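Local atomic coordinates of ferrichrome ABC transporter substrate-binding protein (Staphylococcus pseudintermedius, PDB entry 5FLY), a protein that probably binds ferric hydroxamate siderophores such as ferrichrome and hands them to an ABC importer for iron uptake. Residues 178-188 / 265-276. Sequence-based numbering, arbitrary orientation.
Sequences GSEVLYQAFGL and LDVIRKDLKKQL
Knobs-into-holes packing joins two helices in the C-terminal lobe of this class III solute-binding fold, where helix 179-185 crosses the 265-276 part of helix 262-278 at -67° with the segment axes 9.7 Å apart. The knob is Val181, set among Leu265, Ile268, Arg269 and Leu272. Val181 CG1, anti to the backbone N (chi1 170°), lies 3.8 Å from Leu272 CD1, while Val181 CG2 presses to 3.3 Å from Ile268 CD1, tighter than ordinary van der Waals contact. Gly178, the N-cap residue, brings its CA to 3.9 Å from the same Ile268 CD1. Leu182 continues the apolar seam, its side chain crossing that of Leu272 at about a right angle and its CD2 reaching Leu276 CD1. No hydrogen bond links the two segments; the polar ends turn elsewhere, Arg269 and Lys273 forming salt bridges with Asp144 of helix 127-152, and Glu180 OE2 hydrogen-bonded to Gly176 N and Asn260 ND2 near the bound polyether. Past the wide pi-type turn at 180-185, Phe186 adds an aromatic ring to the seam. One ring face takes Val181 CG1, offset toward the rim; Arg269 CG also touches the ring, whose edge meets Arg269 O, in its plane and 3.9 Å from Phe186 CZ.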
ATOM      1  N   GLY A 178       4.802   3.975  -1.879  1.00  7.41           N
ATOM      2  CA  GLY A 178       5.808   3.716  -2.896  1.00  8.17           C
ATOM      3  C   GLY A 178       6.875   2.701  -2.519  1.00  8.00           C
ATOM      4  O   GLY A 178       7.722   2.364  -3.342  1.00  8.03           O
ATOM      5  N   SER A 179       6.830   2.188  -1.292  1.00  8.46           N
ATOM      6  CA  SER A 179       7.862   1.276  -0.813  1.00  7.54           C
ATOM      7  C   SER A 179       7.944   0.005  -1.661  1.00  7.27           C
ATOM      8  O   SER A 179       9.038  -0.461  -1.981  1.00  7.08           O
ATOM      9  CB  SER A 179       7.624   0.920   0.662  1.00  7.24           C
ATOM     10  OG  SER A 179       6.388   0.257   0.846  1.00  7.33           O
ATOM     11  N   GLU A 180       6.795  -0.541  -2.049  1.00  8.23           N
ATOM     12  CA  GLU A 180       6.799  -1.755  -2.855  1.00  7.47           C
ATOM     13  C   GLU A 180       7.467  -1.497  -4.199  1.00  8.29           C
ATOM     14  O   GLU A 180       8.297  -2.290  -4.647  1.00  7.93           O
ATOM     15  CB  GLU A 180       5.382  -2.267  -3.041  1.00  9.84           C
ATOM     16  CG  GLU A 180       4.738  -2.687  -1.732  1.00 10.33           C
ATOM     17  CD  GLU A 180       4.098  -1.550  -0.950  1.00 11.16           C
ATOM     18  OE1 GLU A 180       4.053  -0.389  -1.435  1.00 10.32           O
ATOM     19  OE2 GLU A 180       3.609  -1.857   0.167  1.00  9.90           O
ATOM     20  N   VAL A 181       7.109  -0.391  -4.838  1.00  6.84           N
ATOM     21  CA  VAL A 181       7.696  -0.069  -6.130  1.00  7.23           C
ATOM     22  C   VAL A 181       9.207   0.192  -6.008  1.00  7.69           C
ATOM     23  O   VAL A 181       9.997  -0.324  -6.804  1.00  8.29           O
ATOM     24  CB  VAL A 181       6.988   1.136  -6.763  1.00  8.29           C
ATOM     25  CG1 VAL A 181       7.761   1.634  -7.988  1.00  9.69           C
ATOM     26  CG2 VAL A 181       5.553   0.767  -7.113  1.00 10.26           C
ATOM     27  N   LEU A 182       9.600   0.995  -5.023  1.00  7.21           N
ATOM     28  CA  LEU A 182      10.983   1.435  -4.884  1.00  7.37           C
ATOM     29  C   LEU A 182      11.924   0.306  -4.466  1.00  8.58           C
ATOM     30  O   LEU A 182      12.965   0.123  -5.099  1.00  8.60           O
ATOM     31  CB  LEU A 182      11.062   2.588  -3.892  1.00  7.93           C
ATOM     32  CG  LEU A 182      10.396   3.878  -4.372  1.00 11.39           C
ATOM     33  CD1 LEU A 182      10.184   4.848  -3.218  1.00 13.11           C
ATOM     34  CD2 LEU A 182      11.216   4.518  -5.513  1.00 11.02           C
ATOM     35  N   TYR A 183      11.554  -0.462  -3.440  1.00  8.61           N
ATOM     36  CA  TYR A 183      12.460  -1.456  -2.863  1.00  9.07           C
ATOM     37  C   TYR A 183      12.329  -2.851  -3.470  1.00 11.96           C
ATOM     38  O   TYR A 183      13.316  -3.601  -3.515  1.00 13.61           O
ATOM     39  CB  TYR A 183      12.244  -1.554  -1.356  1.00  8.68           C
ATOM     40  CG  TYR A 183      12.494  -0.258  -0.631  1.00  9.04           C
ATOM     41  CD1 TYR A 183      13.755   0.327  -0.635  1.00  9.83           C
ATOM     42  CD2 TYR A 183      11.470   0.386   0.046  1.00  9.47           C
ATOM     43  CE1 TYR A 183      13.998   1.527   0.049  1.00 10.80           C
ATOM     44  CE2 TYR A 183      11.696   1.585   0.714  1.00 10.42           C
ATOM     45  CZ  TYR A 183      12.960   2.142   0.710  1.00 10.59           C
ATOM     46  OH  TYR A 183      13.179   3.327   1.386  1.00 10.43           O
ATOM     47  N   GLN A 184      11.124  -3.224  -3.894  1.00 10.92           N
ATOM     48  CA  GLN A 184      10.912  -4.561  -4.441  1.00  9.50           C
ATOM     49  C   GLN A 184      10.911  -4.546  -5.967  1.00  9.84           C
ATOM     50  O   GLN A 184      11.731  -5.231  -6.590  1.00 11.20           O
ATOM     51  CB  GLN A 184       9.609  -5.168  -3.913  1.00  9.83           C
ATOM     52  CG  GLN A 184       9.576  -5.267  -2.390  1.00  8.92           C
ATOM     53  CD  GLN A 184       8.327  -5.934  -1.865  1.00 10.37           C
ATOM     54  OE1 GLN A 184       7.991  -7.061  -2.258  1.00 12.15           O
ATOM     55  NE2 GLN A 184       7.597  -5.226  -0.995  1.00 10.62           N
ATOM     56  N   ALA A 185      10.001  -3.790  -6.571  1.00 11.17           N
ATOM     57  CA  ALA A 185       9.874  -3.784  -8.034  1.00 10.59           C
ATOM     58  C   ALA A 185      11.112  -3.179  -8.720  1.00 11.09           C
ATOM     59  O   ALA A 185      11.602  -3.742  -9.706  1.00 13.00           O
ATOM     60  CB  ALA A 185       8.619  -3.035  -8.462  1.00  9.89           C
ATOM     61  N   PHE A 186      11.599  -2.037  -8.225  1.00  9.06           N
ATOM     62  CA  PHE A 186      12.767  -1.378  -8.825  1.00  9.69           C
ATOM     63  C   PHE A 186      14.084  -1.856  -8.197  1.00 10.60           C
ATOM     64  O   PHE A 186      15.163  -1.603  -8.747  1.00 12.40           O
ATOM     65  CB  PHE A 186      12.717   0.154  -8.682  1.00  9.20           C
ATOM     66  CG  PHE A 186      11.630   0.849  -9.475  1.00  8.95           C
ATOM     67  CD1 PHE A 186      10.916   0.207 -10.470  1.00  9.27           C
ATOM     68  CD2 PHE A 186      11.334   2.188  -9.201  1.00 10.70           C
ATOM     69  CE1 PHE A 186       9.915   0.896 -11.178  1.00  9.35           C
ATOM     70  CE2 PHE A 186      10.347   2.872  -9.912  1.00 11.03           C
ATOM     71  CZ  PHE A 186       9.638   2.222 -10.892  1.00  9.90           C
ATOM     72  N   GLY A 187      14.013  -2.497  -7.030  1.00 13.02           N
ATOM     73  CA  GLY A 187      15.194  -3.092  -6.415  1.00 11.72           C
ATOM     74  C   GLY A 187      16.224  -2.107  -5.902  1.00 11.95           C
ATOM     75  O   GLY A 187      17.422  -2.410  -5.836  1.00 13.36           O
ATOM     76  N   LEU A 188      15.768  -0.918  -5.532  1.00 11.38           N
ATOM     77  CA  LEU A 188      16.646   0.085  -4.940  1.00 12.35           C
ATOM     78  C   LEU A 188      16.945  -0.266  -3.481  1.00 12.32           C
ATOM     79  O   LEU A 188      16.157  -0.933  -2.818  1.00 11.79           O
ATOM     80  CB  LEU A 188      16.014   1.472  -5.038  1.00 12.55           C
ATOM     81  CG  LEU A 188      15.788   1.935  -6.476  1.00 12.03           C
ATOM     82  CD1 LEU A 188      14.901   3.147  -6.510  1.00 12.99           C
ATOM     83  CD2 LEU A 188      17.133   2.256  -7.141  1.00 12.07           C
ATOM     84  N   LEU A 265      -0.433   1.001  -7.839  1.00  8.43           N
ATOM     85  CA  LEU A 265       0.874   0.554  -8.308  1.00  8.82           C
ATOM     86  C   LEU A 265       1.170   1.111  -9.700  1.00  8.48           C
ATOM     87  O   LEU A 265       2.264   1.605  -9.944  1.00  8.14           O
ATOM     88  CB  LEU A 265       0.957  -0.975  -8.302  1.00  6.91           C
ATOM     89  CG  LEU A 265       1.057  -1.683  -6.949  1.00  8.09           C
ATOM     90  CD1 LEU A 265       0.870  -3.207  -7.123  1.00  8.49           C
ATOM     91  CD2 LEU A 265       2.370  -1.384  -6.235  1.00 10.10           C
ATOM     92  N   ASP A 266       0.197   1.070 -10.609  1.00  9.09           N
ATOM     93  CA  ASP A 266       0.428   1.601 -11.960  1.00 10.83           C
ATOM     94  C   ASP A 266       0.754   3.096 -11.920  1.00 10.87           C
ATOM     95  O   ASP A 266       1.701   3.551 -12.557  1.00 11.31           O
ATOM     96  CB  ASP A 266      -0.787   1.353 -12.869  1.00 15.05           C
ATOM     97  CG  ASP A 266      -0.898  -0.097 -13.341  1.00 21.10           C
ATOM     98  OD1 ASP A 266       0.119  -0.831 -13.305  1.00 21.94           O
ATOM     99  OD2 ASP A 266      -2.011  -0.494 -13.779  1.00 24.03           O
ATOM    100  N   VAL A 267      -0.021   3.849 -11.149  1.00 10.32           N
ATOM    101  CA  VAL A 267       0.162   5.285 -11.055  1.00 10.56           C
ATOM    102  C   VAL A 267       1.506   5.643 -10.418  1.00  9.77           C
ATOM    103  O   VAL A 267       2.243   6.507 -10.932  1.00  9.55           O
ATOM    104  CB  VAL A 267      -0.992   5.917 -10.248  1.00 10.18           C
ATOM    105  CG1 VAL A 267      -0.748   7.399  -9.994  1.00 10.32           C
ATOM    106  CG2 VAL A 267      -2.296   5.728 -11.008  1.00 11.04           C
ATOM    107  N   ILE A 268       1.834   4.995  -9.308  1.00  7.17           N
ATOM    108  CA  ILE A 268       3.047   5.368  -8.581  1.00  9.38           C
ATOM    109  C   ILE A 268       4.300   4.869  -9.316  1.00  8.38           C
ATOM    110  O   ILE A 268       5.350   5.493  -9.230  1.00  8.29           O
ATOM    111  CB  ILE A 268       3.052   4.846  -7.120  1.00 11.15           C
ATOM    112  CG1 ILE A 268       2.967   3.326  -7.052  1.00  9.88           C
ATOM    113  CG2 ILE A 268       1.923   5.480  -6.327  1.00 11.35           C
ATOM    114  CD1 ILE A 268       3.313   2.759  -5.672  1.00 18.80           C
ATOM    115  N   ARG A 269       4.185   3.764 -10.047  1.00  8.17           N
ATOM    116  CA  ARG A 269       5.302   3.265 -10.838  1.00  9.62           C
ATOM    117  C   ARG A 269       5.662   4.340 -11.843  1.00 11.21           C
ATOM    118  O   ARG A 269       6.823   4.711 -11.993  1.00 10.70           O
ATOM    119  CB  ARG A 269       4.955   1.967 -11.567  1.00  8.08           C
ATOM    120  CG  ARG A 269       6.092   1.393 -12.391  1.00  8.81           C
ATOM    121  CD  ARG A 269       5.611   0.396 -13.457  1.00  9.01           C
ATOM    122  NE  ARG A 269       4.669   1.006 -14.396  1.00 12.94           N
ATOM    123  CZ  ARG A 269       5.015   1.787 -15.417  1.00 16.02           C
ATOM    124  NH1 ARG A 269       6.284   2.053 -15.662  1.00 16.00           N
ATOM    125  NH2 ARG A 269       4.077   2.313 -16.192  1.00 18.29           N
ATOM    126  N   LYS A 270       4.641   4.848 -12.516  1.00 11.94           N
ATOM    127  CA  LYS A 270       4.848   5.830 -13.574  1.00 12.20           C
ATOM    128  C   LYS A 270       5.435   7.116 -13.025  1.00 12.12           C
ATOM    129  O   LYS A 270       6.400   7.672 -13.583  1.00 11.77           O
ATOM    130  CB  LYS A 270       3.525   6.115 -14.289  1.00 12.28           C
ATOM    131  CG  LYS A 270       3.662   6.793 -15.631  1.00 16.60           C
ATOM    132  CD  LYS A 270       2.302   7.040 -16.269  1.00 19.78           C
ATOM    133  CE  LYS A 270       1.583   5.749 -16.641  0.37 20.86           C
ATOM    134  NZ  LYS A 270       0.260   6.027 -17.280  1.00 23.15           N
ATOM    135  N   ASP A 271       4.860   7.585 -11.923  1.00 11.03           N
ATOM    136  CA  ASP A 271       5.263   8.860 -11.337  1.00 11.37           C
ATOM    137  C   ASP A 271       6.680   8.762 -10.784  1.00 10.36           C
ATOM    138  O   ASP A 271       7.489   9.657 -10.991  1.00 10.32           O
ATOM    139  CB  ASP A 271       4.299   9.279 -10.234  1.00 11.16           C
ATOM    140  CG  ASP A 271       4.610  10.663  -9.679  1.00 13.16           C
ATOM    141  OD1 ASP A 271       4.675  11.621 -10.481  1.00 14.73           O
ATOM    142  OD2 ASP A 271       4.808  10.797  -8.453  1.00 14.66           O
ATOM    143  N   LEU A 272       6.979   7.674 -10.081  1.00  8.11           N
ATOM    144  CA  LEU A 272       8.294   7.510  -9.479  1.00  8.00           C
ATOM    145  C   LEU A 272       9.362   7.391 -10.544  1.00  8.66           C
ATOM    146  O   LEU A 272      10.427   7.977 -10.424  1.00  9.44           O
ATOM    147  CB  LEU A 272       8.343   6.285  -8.568  1.00  8.93           C
ATOM    148  CG  LEU A 272       7.635   6.451  -7.234  1.00 10.21           C
ATOM    149  CD1 LEU A 272       7.590   5.104  -6.538  1.00  9.40           C
ATOM    150  CD2 LEU A 272       8.340   7.505  -6.386  1.00 10.49           C
ATOM    151  N   LYS A 273       9.085   6.614 -11.580  1.00  8.82           N
ATOM    152  CA  LYS A 273      10.058   6.482 -12.649  1.00 10.44           C
ATOM    153  C   LYS A 273      10.355   7.842 -13.266  1.00 12.23           C
ATOM    154  O   LYS A 273      11.519   8.189 -13.482  1.00 12.54           O
ATOM    155  CB  LYS A 273       9.582   5.520 -13.735  1.00  9.21           C
ATOM    156  CG  LYS A 273      10.632   5.283 -14.820  1.00 10.51           C
ATOM    157  CD  LYS A 273      10.165   4.237 -15.804  1.00 11.84           C
ATOM    158  CE  LYS A 273      11.256   3.854 -16.790  1.00 13.47           C
ATOM    159  NZ  LYS A 273      10.762   2.848 -17.762  1.00 14.78           N
ATOM    160  N   LYS A 274       9.304   8.611 -13.533  1.00 11.84           N
ATOM    161  CA  LYS A 274       9.450   9.935 -14.136  1.00 11.45           C
ATOM    162  C   LYS A 274      10.315  10.838 -13.264  1.00 10.97           C
ATOM    163  O   LYS A 274      11.245  11.492 -13.750  1.00 12.45           O
ATOM    164  CB  LYS A 274       8.083  10.589 -14.368  1.00 12.37           C
ATOM    165  CG  LYS A 274       8.171  12.045 -14.843  1.00 15.19           C
ATOM    166  CD  LYS A 274       6.847  12.543 -15.414  1.00 19.68           C
ATOM    167  CE  LYS A 274       5.775  12.664 -14.355  1.00 23.01           C
ATOM    168  NZ  LYS A 274       6.106  13.705 -13.347  1.00 27.24           N
ATOM    169  N   GLN A 275      10.012  10.879 -11.975  1.00  9.91           N
ATOM    170  CA  GLN A 275      10.707  11.801 -11.098  1.00 10.43           C
ATOM    171  C   GLN A 275      12.151  11.334 -10.849  1.00 10.83           C
ATOM    172  O   GLN A 275      13.053  12.156 -10.762  1.00 10.88           O
ATOM    173  CB  GLN A 275       9.941  11.981  -9.778  1.00 12.50           C
ATOM    174  CG  GLN A 275       8.602  12.694  -9.961  1.00 14.33           C
ATOM    175  CD  GLN A 275       8.131  13.430  -8.716  1.00 18.36           C
ATOM    176  OE1 GLN A 275       8.807  14.326  -8.220  1.00 18.63           O
ATOM    177  NE2 GLN A 275       6.954  13.060  -8.213  1.00 23.78           N
ATOM    178  N   LEU A 276      12.375  10.023 -10.789  1.00 10.37           N
ATOM    179  CA  LEU A 276      13.726   9.510 -10.588  1.00 10.47           C
ATOM    180  C   LEU A 276      14.608   9.788 -11.808  1.00 12.71           C
ATOM    181  O   LEU A 276      15.772  10.159 -11.661  1.00 13.73           O
ATOM    182  CB  LEU A 276      13.698   8.007 -10.269  1.00  9.31           C
ATOM    183  CG  LEU A 276      13.172   7.665  -8.876  1.00  9.28           C
ATOM    184  CD1 LEU A 276      12.824   6.197  -8.748  1.00  8.81           C
ATOM    185  CD2 LEU A 276      14.202   8.039  -7.824  1.00 10.98           C
TER